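Encapsidation protein (Bacillus phage phi29, PDB 5HD9) packages the viral genome as the phage's DNA-packaging ATPase, its N-terminal ASCE-type P-loop domain probably binding and hydrolysing ATP to drive DNA into the capsid. Local coordinates at residues R23-K27 with P188-D192; Y29-V33 with D65-F70; F114-I118 with N161-L165; F117-K121 with S154-S158. All blocks are in the same frame, centred on the assembly; numbering follows the deposited sequence.

Interaction 1 of 4, residues R23-K27 with P188-D192; sequences RGIGK and PDSLD
Leu191 buries the most surface here, pushing into the open side of the loop formed by residues 23-27. That loop is part of a Walker A-like sequence (P-loop), the probable phosphate-binding element of this ATPase. Arg23 and Gly24 are extended, Ile25 takes an unusual backbone (phi 153°, psi -70°) at the N-cap position, and Gly26 and Lys27 start helix 26-42. Opposite, Asp189 to Asp192 make a type I beta turn, held by a weak Asp192 N to Asp189 O bond of 3.4 Å, with the CA atoms of Arg23 and Leu191 7.3 Å apart.

Leu191, chi1 m and chi2 t, brings CD1 to 3.5 Å from Arg23 O, 3.9 Å from Arg23 CB and 3.9 Å from Ile25 CG2. Lys27 is not stretched out: chi1 m is followed by chi2 and chi3 both p, so the chain curls back over its own loop. Its NZ donates to Arg23 O at 3.0 Å within the loop and to Ser190 OG at 3.1 Å across the contact, Ser190 being chi1 p. Pro188 CG lies 4.4 Å from Lys27 CG, and Tyr4 touches both residues. The amine that in P-loop NTPases faces phosphate is thus held by a carbonyl and a hydroxyl, neither of them charged, so a bound nucleotide would probably have to compete with these two acceptors.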
loop_
_atom_site.group_PDB
_atom_site.type_symbol
_atom_site.label_atom_id
_atom_site.label_comp_id
_atom_site.label_asym_id
_atom_site.label_seq_id
_atom_site.Cartn_x
_atom_site.Cartn_y
_atom_site.Cartn_z
ATOM N N ARG A 23 -13.860 -1.363 4.676
ATOM C CA ARG A 23 -14.296 -2.138 5.825
ATOM C C ARG A 23 -13.601 -3.493 5.812
ATOM O O ARG A 23 -13.395 -4.096 4.755
ATOM C CB ARG A 23 -15.816 -2.266 5.834
ATOM C CG ARG A 23 -16.472 -0.951 6.222
ATOM C CD ARG A 23 -17.943 -0.904 5.878
ATOM N NE ARG A 23 -18.784 -1.448 6.941
ATOM C CZ ARG A 23 -19.897 -2.147 6.734
ATOM N NH1 ARG A 23 -20.306 -2.411 5.500
ATOM N NH2 ARG A 23 -20.598 -2.591 7.764
ATOM N N GLY A 24 -13.235 -3.947 7.006
ATOM C CA GLY A 24 -12.246 -4.993 7.185
ATOM C C GLY A 24 -12.426 -6.272 6.398
ATOM O O GLY A 24 -13.484 -6.896 6.461
ATOM N N ILE A 25 -11.381 -6.607 5.634
ATOM C CA ILE A 25 -11.133 -7.940 5.059
ATOM C C ILE A 25 -10.309 -7.825 3.772
ATOM O O ILE A 25 -9.119 -8.161 3.750
ATOM C CB ILE A 25 -12.445 -8.780 4.759
ATOM C CG1 ILE A 25 -12.064 -10.193 4.280
ATOM C CG2 ILE A 25 -13.440 -8.068 3.792
ATOM C CD1 ILE A 25 -13.146 -10.928 3.478
ATOM N N GLY A 26 -10.925 -7.300 2.721
ATOM C CA GLY A 26 -10.512 -7.629 1.373
ATOM C C GLY A 26 -9.447 -6.732 0.798
ATOM O O GLY A 26 -8.584 -7.181 0.050
ATOM N N LYS A 27 -9.523 -5.456 1.153
ATOM C CA LYS A 27 -8.652 -4.443 0.589
ATOM C C LYS A 27 -7.205 -4.748 0.966
ATOM O O LYS A 27 -6.326 -4.810 0.105
ATOM C CB LYS A 27 -9.069 -3.049 1.077
ATOM C CG LYS A 27 -10.308 -2.462 0.387
ATOM C CD LYS A 27 -11.555 -3.360 0.422
ATOM C CE LYS A 27 -12.120 -3.547 1.826
ATOM N NZ LYS A 27 -13.591 -3.809 1.813
ATOM N N PRO A 188 -14.692 1.940 -1.871
ATOM C CA PRO A 188 -15.381 0.703 -2.250
ATOM C C PRO A 188 -16.690 0.503 -1.499
ATOM O O PRO A 188 -16.766 0.779 -0.303
ATOM C CB PRO A 188 -14.376 -0.397 -1.880
ATOM C CG PRO A 188 -13.073 0.296 -1.660
ATOM C CD PRO A 188 -13.412 1.668 -1.195
ATOM N N ASP A 189 -17.704 0.028 -2.213
ATOM C CA ASP A 189 -18.983 -0.329 -1.611
ATOM C C ASP A 189 -19.115 -1.848 -1.602
ATOM O O ASP A 189 -20.204 -2.394 -1.787
ATOM C CB ASP A 189 -20.141 0.314 -2.382
ATOM C CG ASP A 189 -20.080 0.028 -3.874
ATOM O OD1 ASP A 189 -20.372 -1.118 -4.278
ATOM O OD2 ASP A 189 -19.744 0.951 -4.644
ATOM N N SER A 190 -17.990 -2.519 -1.373
ATOM C CA SER A 190 -17.887 -3.962 -1.575
ATOM C C SER A 190 -18.740 -4.779 -0.607
ATOM O O SER A 190 -19.273 -5.827 -0.984
ATOM C CB SER A 190 -16.421 -4.401 -1.464
ATOM O OG SER A 190 -15.852 -4.015 -0.224
ATOM N N LEU A 191 -18.873 -4.306 0.629
ATOM C CA LEU A 191 -19.560 -5.072 1.667
ATOM C C LEU A 191 -20.975 -4.557 1.945
ATOM O O LEU A 191 -21.596 -4.930 2.942
ATOM C CB LEU A 191 -18.726 -5.073 2.951
ATOM C CG LEU A 191 -17.365 -5.771 2.795
ATOM C CD1 LEU A 191 -16.512 -5.629 4.045
ATOM C CD2 LEU A 191 -17.537 -7.246 2.445
ATOM N N ASP A 192 -21.482 -3.704 1.062
ATOM C CA ASP A 192 -22.905 -3.391 1.040
ATOM C C ASP A 192 -23.577 -4.377 0.087
ATOM O O ASP A 192 -23.546 -4.195 -1.130
ATOM C CB ASP A 192 -23.155 -1.946 0.600
ATOM C CG ASP A 192 -24.601 -1.509 0.816
ATOM O OD1 ASP A 192 -25.497 -2.380 0.860
ATOM O OD2 ASP A 192 -24.842 -0.290 0.943
#

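Interaction 2 of 4, residues Y29-V33 with D65-F70; sequences YAMKV and DVAQEF
Val66 is the bump in this contact, and one side of helix 26-42 supplies the hollow. Tyr29, Lys32 and Val33, at positions i, i+3 and i+4 of the helix, surround its CG1: Lys32 CB is 3.7 Å from Val66 CG1, Val33 CG2 3.8 Å and Tyr29 CE2 3.8 Å. With chi1 m, Val66 sets that methyl over one face of the Tyr29 ring, 4.1 Å from the centroid and 22° off the normal, a CH-pi contact. The CA atoms pair as Tyr29 with Asp65 at 6.8 Å and Val33 with Val66 at 6.6 Å. Helix 26-42 is the one that follows the P-loop in this nucleotide-binding fold, and segment 65-70, from the connection between strands 45-50 and 75-78, covers its side; residues 67-69 have helical phi/psi, and Glu69 N bonds to Val66 O at 3.0 Å.

Tyr29, chi1 t, reaches across so that its OH donates to Glu69 OE2 at 2.9 Å, while Asp65 O meets the ring edge at CE2, 3.2 Å away. Lys32 runs straight through chi2 and chi3 (both t) along Asp65, with chi4 nearly eclipsed at -3°; its CE is 3.5 Å from Asp65 OD2, but NZ stays 4.5 Å from OD2, beyond a salt bridge. Further along, the Phe70 ring, also packed on Ile36, turns an edge to the helix: CZ is 3.9 Å from Val33 O and 4.2 Å from Val33 CG1.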
loop_
_atom_site.group_PDB
_atom_site.type_symbol
_atom_site.label_atom_id
_atom_site.label_comp_id
_atom_site.label_asym_id
_atom_site.label_seq_id
_atom_site.Cartn_x
_atom_site.Cartn_y
_atom_site.Cartn_z
ATOM N N TYR A 29 -6.083 -7.590 2.264
ATOM C CA TYR A 29 -5.822 -8.922 1.742
ATOM C C TYR A 29 -5.437 -8.870 0.266
ATOM O O TYR A 29 -4.424 -9.435 -0.144
ATOM C CB TYR A 29 -7.056 -9.803 1.931
ATOM C CG TYR A 29 -6.895 -11.219 1.427
ATOM C CD1 TYR A 29 -7.128 -11.535 0.096
ATOM C CD2 TYR A 29 -6.530 -12.242 2.288
ATOM C CE1 TYR A 29 -6.987 -12.829 -0.365
ATOM C CE2 TYR A 29 -6.389 -13.537 1.839
ATOM C CZ TYR A 29 -6.618 -13.825 0.513
ATOM O OH TYR A 29 -6.477 -15.119 0.071
ATOM N N ALA A 30 -6.263 -8.194 -0.526
ATOM C CA ALA A 30 -6.036 -8.075 -1.960
ATOM C C ALA A 30 -4.664 -7.480 -2.259
ATOM O O ALA A 30 -4.007 -7.867 -3.228
ATOM C CB ALA A 30 -7.125 -7.224 -2.595
HETATM N N MSE A 31 -4.235 -6.539 -1.424
HETATM C CA MSE A 31 -2.987 -5.826 -1.664
HETATM C C MSE A 31 -1.788 -6.563 -1.071
HETATM O O MSE A 31 -0.663 -6.055 -1.092
HETATM C CB MSE A 31 -3.073 -4.403 -1.105
HETATM C CG MSE A 31 -3.997 -3.476 -1.896
HETATM SE SE MSE A 31 -3.571 -3.408 -3.809
HETATM C CE MSE A 31 -4.838 -4.723 -4.480
ATOM N N LYS A 32 -2.034 -7.754 -0.529
ATOM C CA LYS A 32 -0.961 -8.701 -0.253
ATOM C C LYS A 32 -0.831 -9.624 -1.473
ATOM O O LYS A 32 0.268 -9.873 -1.968
ATOM C CB LYS A 32 -1.233 -9.516 1.021
ATOM C CG LYS A 32 -1.134 -8.746 2.345
ATOM C CD LYS A 32 -1.292 -9.709 3.531
ATOM C CE LYS A 32 -1.201 -9.037 4.908
ATOM N NZ LYS A 32 -0.900 -7.578 4.891
ATOM N N VAL A 33 -1.969 -10.111 -1.961
ATOM C CA VAL A 33 -2.011 -11.027 -3.101
ATOM C C VAL A 33 -1.436 -10.415 -4.377
ATOM O O VAL A 33 -0.706 -11.081 -5.112
ATOM C CB VAL A 33 -3.463 -11.495 -3.398
ATOM C CG1 VAL A 33 -3.538 -12.289 -4.710
ATOM C CG2 VAL A 33 -3.992 -12.329 -2.254
ATOM N N ASP A 65 -2.275 -14.388 6.083
ATOM C CA ASP A 65 -3.530 -14.128 5.379
ATOM C C ASP A 65 -3.602 -14.875 4.052
ATOM O O ASP A 65 -4.641 -15.425 3.692
ATOM C CB ASP A 65 -3.702 -12.628 5.115
ATOM C CG ASP A 65 -4.158 -11.860 6.337
ATOM O OD1 ASP A 65 -4.821 -12.454 7.212
ATOM O OD2 ASP A 65 -3.860 -10.649 6.412
ATOM N N VAL A 66 -2.479 -14.903 3.344
ATOM C CA VAL A 66 -2.459 -15.285 1.939
ATOM C C VAL A 66 -1.691 -16.578 1.676
ATOM O O VAL A 66 -1.491 -16.964 0.524
ATOM C CB VAL A 66 -1.838 -14.152 1.097
ATOM C CG1 VAL A 66 -2.643 -12.874 1.275
ATOM C CG2 VAL A 66 -0.385 -13.919 1.503
ATOM N N ALA A 67 -1.261 -17.246 2.742
ATOM C CA ALA A 67 -0.462 -18.458 2.613
ATOM C C ALA A 67 -1.195 -19.539 1.821
ATOM O O ALA A 67 -0.574 -20.310 1.093
ATOM C CB ALA A 67 -0.078 -18.985 3.988
ATOM N N GLN A 68 -2.517 -19.586 1.953
ATOM C CA GLN A 68 -3.303 -20.622 1.294
ATOM C C GLN A 68 -3.441 -20.352 -0.208
ATOM O O GLN A 68 -3.813 -21.242 -0.967
ATOM C CB GLN A 68 -4.692 -20.737 1.935
ATOM C CG GLN A 68 -4.705 -20.631 3.460
ATOM C CD GLN A 68 -3.732 -21.582 4.139
ATOM O OE1 GLN A 68 -3.435 -22.661 3.626
ATOM N NE2 GLN A 68 -3.229 -21.180 5.302
ATOM N N GLU A 69 -3.136 -19.129 -0.632
ATOM C CA GLU A 69 -3.201 -18.762 -2.048
ATOM C C GLU A 69 -1.970 -19.197 -2.831
ATOM O O GLU A 69 -2.017 -19.322 -4.057
ATOM C CB GLU A 69 -3.366 -17.251 -2.196
ATOM C CG GLU A 69 -4.735 -16.738 -1.774
ATOM C CD GLU A 69 -5.598 -16.228 -2.941
ATOM O OE1 GLU A 69 -5.104 -16.158 -4.087
ATOM O OE2 GLU A 69 -6.778 -15.894 -2.708
ATOM N N PHE A 70 -0.867 -19.404 -2.119
ATOM C CA PHE A 70 0.407 -19.737 -2.742
ATOM C C PHE A 70 1.042 -20.939 -2.051
ATOM O O PHE A 70 2.148 -20.838 -1.517
ATOM C CB PHE A 70 1.359 -18.539 -2.686
ATOM C CG PHE A 70 0.779 -17.270 -3.251
ATOM C CD1 PHE A 70 0.849 -17.002 -4.608
ATOM C CD2 PHE A 70 0.165 -16.344 -2.421
ATOM C CE1 PHE A 70 0.315 -15.835 -5.128
ATOM C CE2 PHE A 70 -0.371 -15.175 -2.936
ATOM C CZ PHE A 70 -0.294 -14.920 -4.290
#

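Interaction 3 of 4, residues F114-I118 with N161-L165; sequences FDEFI and NPYFL
The strand 109-115 carries what looks like the Walker B sequence of this ASCE fold, and the turn after it packs on the start of helix 162-167. Phe114 leads, still in the sheet; its chi1 t ring presents an edge to Tyr163, with CE2 3.3 Å from Tyr163 OH, a hydroxyl that hydrogen-bonds to Glu130. Asp115 faces the other way, bonding through OD2 to Ser28 of the P-loop, as a Walker B aspartate does. Glu116 takes a left-handed helical backbone (phi 54°, psi 53°) and salt-bridges Arg50; its place right after that aspartate is that of the catalytic glutamate in ASCE ATPases, so a similar role is plausible.

Phe117, chi1 p, then swings back and buries the most surface of the five. Its edge points at the face of Tyr163 in an offset edge-to-face pair, centroids 5.8 Å apart and planes at 80°, with Phe117 CD2 3.9 Å from Tyr163 CD1; Phe117 CZ also approaches Phe164 CE1 at 4.3 Å. Phe117 CE2 sits 3.8 Å from Asn161 OD1, the N-cap oxygen that accepts from Phe164 N at 3.2 Å and, weakly, from Tyr163 N at 2.9 Å. Ile118 closes the segment, its CA 6.9 Å from that of Asn161. Its CD1 stops 4.3 Å from Asn161 ND2, whose amide donates to Ser158 O.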
loop_
_atom_site.group_PDB
_atom_site.type_symbol
_atom_site.label_atom_id
_atom_site.label_comp_id
_atom_site.label_asym_id
_atom_site.label_seq_id
_atom_site.Cartn_x
_atom_site.Cartn_y
_atom_site.Cartn_z
ATOM N N PHE A 114 0.743 1.210 1.427
ATOM C CA PHE A 114 0.777 1.970 2.666
ATOM C C PHE A 114 -0.547 1.766 3.386
ATOM O O PHE A 114 -1.522 2.459 3.114
ATOM C CB PHE A 114 1.031 3.452 2.366
ATOM C CG PHE A 114 1.244 4.314 3.586
ATOM C CD1 PHE A 114 1.111 3.807 4.872
ATOM C CD2 PHE A 114 1.579 5.648 3.434
ATOM C CE1 PHE A 114 1.307 4.619 5.980
ATOM C CE2 PHE A 114 1.775 6.463 4.538
ATOM C CZ PHE A 114 1.639 5.947 5.811
ATOM N N ASP A 115 -0.579 0.810 4.307
ATOM C CA ASP A 115 -1.819 0.469 4.987
ATOM C C ASP A 115 -2.057 1.389 6.181
ATOM O O ASP A 115 -1.110 1.822 6.844
ATOM C CB ASP A 115 -1.800 -0.993 5.431
ATOM C CG ASP A 115 -3.190 -1.537 5.719
ATOM O OD1 ASP A 115 -4.182 -0.804 5.521
ATOM O OD2 ASP A 115 -3.293 -2.711 6.132
ATOM N N GLU A 116 -3.332 1.681 6.435
ATOM C CA GLU A 116 -3.752 2.553 7.528
ATOM C C GLU A 116 -3.057 3.916 7.479
ATOM O O GLU A 116 -2.484 4.363 8.473
ATOM C CB GLU A 116 -3.491 1.869 8.870
ATOM C CG GLU A 116 -4.117 0.483 8.969
ATOM C CD GLU A 116 -4.137 -0.070 10.383
ATOM O OE1 GLU A 116 -3.854 0.688 11.334
ATOM O OE2 GLU A 116 -4.441 -1.272 10.539
ATOM N N PHE A 117 -3.137 4.578 6.328
ATOM C CA PHE A 117 -2.396 5.821 6.099
ATOM C C PHE A 117 -3.048 7.049 6.732
ATOM O O PHE A 117 -2.442 8.120 6.785
ATOM C CB PHE A 117 -2.222 6.062 4.597
ATOM C CG PHE A 117 -3.437 6.651 3.926
ATOM C CD1 PHE A 117 -4.481 5.839 3.511
ATOM C CD2 PHE A 117 -3.528 8.017 3.699
ATOM C CE1 PHE A 117 -5.593 6.377 2.891
ATOM C CE2 PHE A 117 -4.640 8.562 3.077
ATOM C CZ PHE A 117 -5.672 7.739 2.672
ATOM N N ILE A 118 -4.284 6.901 7.196
ATOM C CA ILE A 118 -4.964 7.977 7.910
ATOM C C ILE A 118 -4.819 7.746 9.410
ATOM O O ILE A 118 -5.161 6.670 9.905
ATOM C CB ILE A 118 -6.462 8.057 7.537
ATOM C CG1 ILE A 118 -6.625 8.389 6.051
ATOM C CG2 ILE A 118 -7.174 9.107 8.390
ATOM C CD1 ILE A 118 -8.053 8.272 5.546
ATOM N N ASN A 161 -7.266 14.926 5.007
ATOM C CA ASN A 161 -6.047 14.401 5.603
ATOM C C ASN A 161 -4.844 15.014 4.887
ATOM O O ASN A 161 -5.002 15.614 3.825
ATOM C CB ASN A 161 -6.024 12.873 5.514
ATOM C CG ASN A 161 -5.877 12.372 4.090
ATOM O OD1 ASN A 161 -4.780 12.353 3.537
ATOM N ND2 ASN A 161 -6.986 11.953 3.494
ATOM N N PRO A 162 -3.640 14.871 5.460
ATOM C CA PRO A 162 -2.468 15.559 4.903
ATOM C C PRO A 162 -2.224 15.272 3.422
ATOM O O PRO A 162 -1.807 16.174 2.696
ATOM C CB PRO A 162 -1.313 15.022 5.752
ATOM C CG PRO A 162 -1.946 14.613 7.035
ATOM C CD PRO A 162 -3.295 14.091 6.662
ATOM N N TYR A 163 -2.488 14.046 2.982
ATOM C CA TYR A 163 -2.242 13.674 1.594
ATOM C C TYR A 163 -3.239 14.348 0.660
ATOM O O TYR A 163 -2.851 14.918 -0.359
ATOM C CB TYR A 163 -2.284 12.149 1.438
ATOM C CG TYR A 163 -1.133 11.481 2.152
ATOM C CD1 TYR A 163 -1.223 11.147 3.496
ATOM C CD2 TYR A 163 0.060 11.220 1.492
ATOM C CE1 TYR A 163 -0.165 10.556 4.157
ATOM C CE2 TYR A 163 1.122 10.629 2.143
ATOM C CZ TYR A 163 1.004 10.299 3.475
ATOM O OH TYR A 163 2.062 9.715 4.130
ATOM N N PHE A 164 -4.521 14.303 1.006
ATOM C CA PHE A 164 -5.537 14.940 0.177
ATOM C C PHE A 164 -5.302 16.451 0.127
ATOM O O PHE A 164 -5.424 17.077 -0.929
ATOM C CB PHE A 164 -6.945 14.643 0.702
ATOM C CG PHE A 164 -7.379 13.209 0.531
ATOM C CD1 PHE A 164 -6.478 12.222 0.163
ATOM C CD2 PHE A 164 -8.704 12.853 0.732
ATOM C CE1 PHE A 164 -6.890 10.909 0.010
ATOM C CE2 PHE A 164 -9.119 11.544 0.579
ATOM C CZ PHE A 164 -8.210 10.572 0.218
ATOM N N LEU A 165 -4.963 17.030 1.274
ATOM C CA LEU A 165 -4.688 18.459 1.351
ATOM C C LEU A 165 -3.466 18.825 0.514
ATOM O O LEU A 165 -3.490 19.790 -0.249
ATOM C CB LEU A 165 -4.467 18.885 2.801
ATOM C CG LEU A 165 -5.666 18.772 3.743
ATOM C CD1 LEU A 165 -5.244 19.113 5.163
ATOM C CD2 LEU A 165 -6.804 19.671 3.290
#

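Interaction 4 of 4, residues F117-K121 with S154-S158; sequences FIREK and SNAVS
A cis peptide between Glu120 and Lys121, rare where no proline follows, marks the far end of this contact. The two loops leave neighbouring parallel strands of the ASCE core, 109-115 and 149-153, and the second opens with an ST turn: Ser154 OG accepts from Ala156 N at 2.9 Å. The CA atoms of Phe117 and Ser154 are 5.9 Å apart, those of Glu120 and Ala156 6.2 Å.

Ile118, chi1 m and chi2 t, fills the middle, with CD1 3.5 Å from Ser154 OG and CG2 4.0 Å from both Ala156 CB and Ser158 CB. Ala156 CB also meets Glu120 CG at 3.9 Å and Lys121 CE at 3.6 Å, while Phe117 CE1 rests 3.7 Å from Ser154 CB. Polar links between the segments run through water. Water 1 donates to Ile118 O at 2.6 Å and is hydrogen-bonded to Ser154 OG at 2.8 Å. Asn155 directs ND2 to the P-loop carbonyl of Ala22, which ties this loop to the probable nucleotide site. Water 2 accepts from Asn155 N at 2.6 Å and donates to Glu120 OE1 at 3.3 Å.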
loop_
_atom_site.group_PDB
_atom_site.type_symbol
_atom_site.label_atom_id
_atom_site.label_comp_id
_atom_site.label_asym_id
_atom_site.label_seq_id
_atom_site.Cartn_x
_atom_site.Cartn_y
_atom_site.Cartn_z
ATOM N N PHE A 117 -3.137 4.578 6.328
ATOM C CA PHE A 117 -2.396 5.821 6.099
ATOM C C PHE A 117 -3.048 7.049 6.732
ATOM O O PHE A 117 -2.442 8.120 6.785
ATOM C CB PHE A 117 -2.222 6.062 4.597
ATOM C CG PHE A 117 -3.437 6.651 3.926
ATOM C CD1 PHE A 117 -4.481 5.839 3.511
ATOM C CD2 PHE A 117 -3.528 8.017 3.699
ATOM C CE1 PHE A 117 -5.593 6.377 2.891
ATOM C CE2 PHE A 117 -4.640 8.562 3.077
ATOM C CZ PHE A 117 -5.672 7.739 2.672
ATOM N N ILE A 118 -4.284 6.901 7.196
ATOM C CA ILE A 118 -4.964 7.977 7.910
ATOM C C ILE A 118 -4.819 7.746 9.410
ATOM O O ILE A 118 -5.161 6.670 9.905
ATOM C CB ILE A 118 -6.462 8.057 7.537
ATOM C CG1 ILE A 118 -6.625 8.389 6.051
ATOM C CG2 ILE A 118 -7.174 9.107 8.390
ATOM C CD1 ILE A 118 -8.053 8.272 5.546
ATOM N N ARG A 119 -4.303 8.741 10.129
ATOM C CA ARG A 119 -4.201 8.631 11.577
ATOM C C ARG A 119 -5.618 8.539 12.118
ATOM O O ARG A 119 -6.329 9.540 12.219
ATOM C CB ARG A 119 -3.439 9.810 12.179
ATOM C CG ARG A 119 -1.928 9.679 12.080
ATOM C CD ARG A 119 -1.391 8.491 12.880
ATOM N NE ARG A 119 -1.505 8.682 14.322
ATOM C CZ ARG A 119 -1.268 7.733 15.221
ATOM N NH1 ARG A 119 -0.916 6.513 14.834
ATOM N NH2 ARG A 119 -1.391 8.000 16.513
ATOM N N GLU A 120 -6.003 7.318 12.480
ATOM C CA GLU A 120 -7.405 6.926 12.528
ATOM C C GLU A 120 -7.938 6.761 13.944
ATOM O O GLU A 120 -7.564 5.800 14.614
ATOM C CB GLU A 120 -7.587 5.600 11.761
ATOM C CG GLU A 120 -8.974 4.938 11.895
ATOM C CD GLU A 120 -8.952 3.429 11.660
ATOM O OE1 GLU A 120 -7.855 2.827 11.637
ATOM O OE2 GLU A 120 -10.045 2.844 11.493
ATOM N N LYS A 121 -8.786 7.672 14.424
ATOM C CA LYS A 121 -8.984 9.024 13.901
ATOM C C LYS A 121 -8.327 9.920 14.931
ATOM O O LYS A 121 -8.163 11.130 14.740
ATOM C CB LYS A 121 -10.479 9.381 13.751
ATOM C CG LYS A 121 -11.432 8.187 13.697
ATOM C CD LYS A 121 -11.253 7.413 12.402
ATOM C CE LYS A 121 -12.177 7.896 11.301
ATOM N NZ LYS A 121 -13.456 7.139 11.300
ATOM N N SER A 154 -7.078 2.695 4.001
ATOM C CA SER A 154 -7.577 3.084 5.316
ATOM C C SER A 154 -9.022 2.654 5.514
ATOM O O SER A 154 -9.819 2.676 4.574
ATOM C CB SER A 154 -7.461 4.596 5.513
ATOM O OG SER A 154 -8.020 4.985 6.756
ATOM N N ASN A 155 -9.350 2.263 6.741
ATOM C CA ASN A 155 -10.728 1.983 7.114
ATOM C C ASN A 155 -11.463 3.286 7.386
ATOM O O ASN A 155 -12.693 3.327 7.433
ATOM C CB ASN A 155 -10.794 1.070 8.342
ATOM C CG ASN A 155 -10.010 -0.219 8.165
ATOM O OD1 ASN A 155 -9.166 -0.557 8.994
ATOM N ND2 ASN A 155 -10.289 -0.947 7.088
ATOM N N ALA A 156 -10.695 4.355 7.567
ATOM C CA ALA A 156 -11.259 5.676 7.794
ATOM C C ALA A 156 -11.619 6.326 6.473
ATOM O O ALA A 156 -11.294 5.819 5.399
ATOM C CB ALA A 156 -10.283 6.549 8.559
ATOM N N VAL A 157 -12.292 7.463 6.560
ATOM C CA VAL A 157 -12.695 8.198 5.377
ATOM C C VAL A 157 -12.642 9.683 5.741
ATOM O O VAL A 157 -13.590 10.440 5.552
ATOM C CB VAL A 157 -14.094 7.717 4.880
ATOM C CG1 VAL A 157 -15.103 7.727 6.013
ATOM C CG2 VAL A 157 -14.589 8.503 3.654
ATOM N N SER A 158 -11.504 10.076 6.309
ATOM C CA SER A 158 -11.195 11.482 6.517
ATOM C C SER A 158 -10.802 12.086 5.181
ATOM O O SER A 158 -9.700 11.861 4.683
ATOM C CB SER A 158 -10.071 11.660 7.537
ATOM O OG SER A 158 -9.690 13.021 7.635
HETATM O O HOH W 1 -5.903 4.597 8.487
HETATM O O HOH W 2 -7.575 1.613 8.582
#

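How the interactions relate
Interactions 3 and 4 form one unit: they share Phe117 and Ile118, their centres are 7 Å apart, and Phe164 CE2 touches Ser158 O at 4.2 Å. Interaction 4 reaches the P-loop of interaction 1, centre to centre 15 Å, where Gly24 N is 4.2 Å from Asn155 ND2. Segment 114-118 brings the Walker B-like strand end, with Asp115 bonded to Ser28 of the P-loop, close to the probable ATP site, although interactions 1 and 3 do not touch (nearest atoms about 7 Å apart). Interaction 2, its centre 16 Å from that of interaction 1, packs against the flank of the same helix, just after the P-loop in sequence.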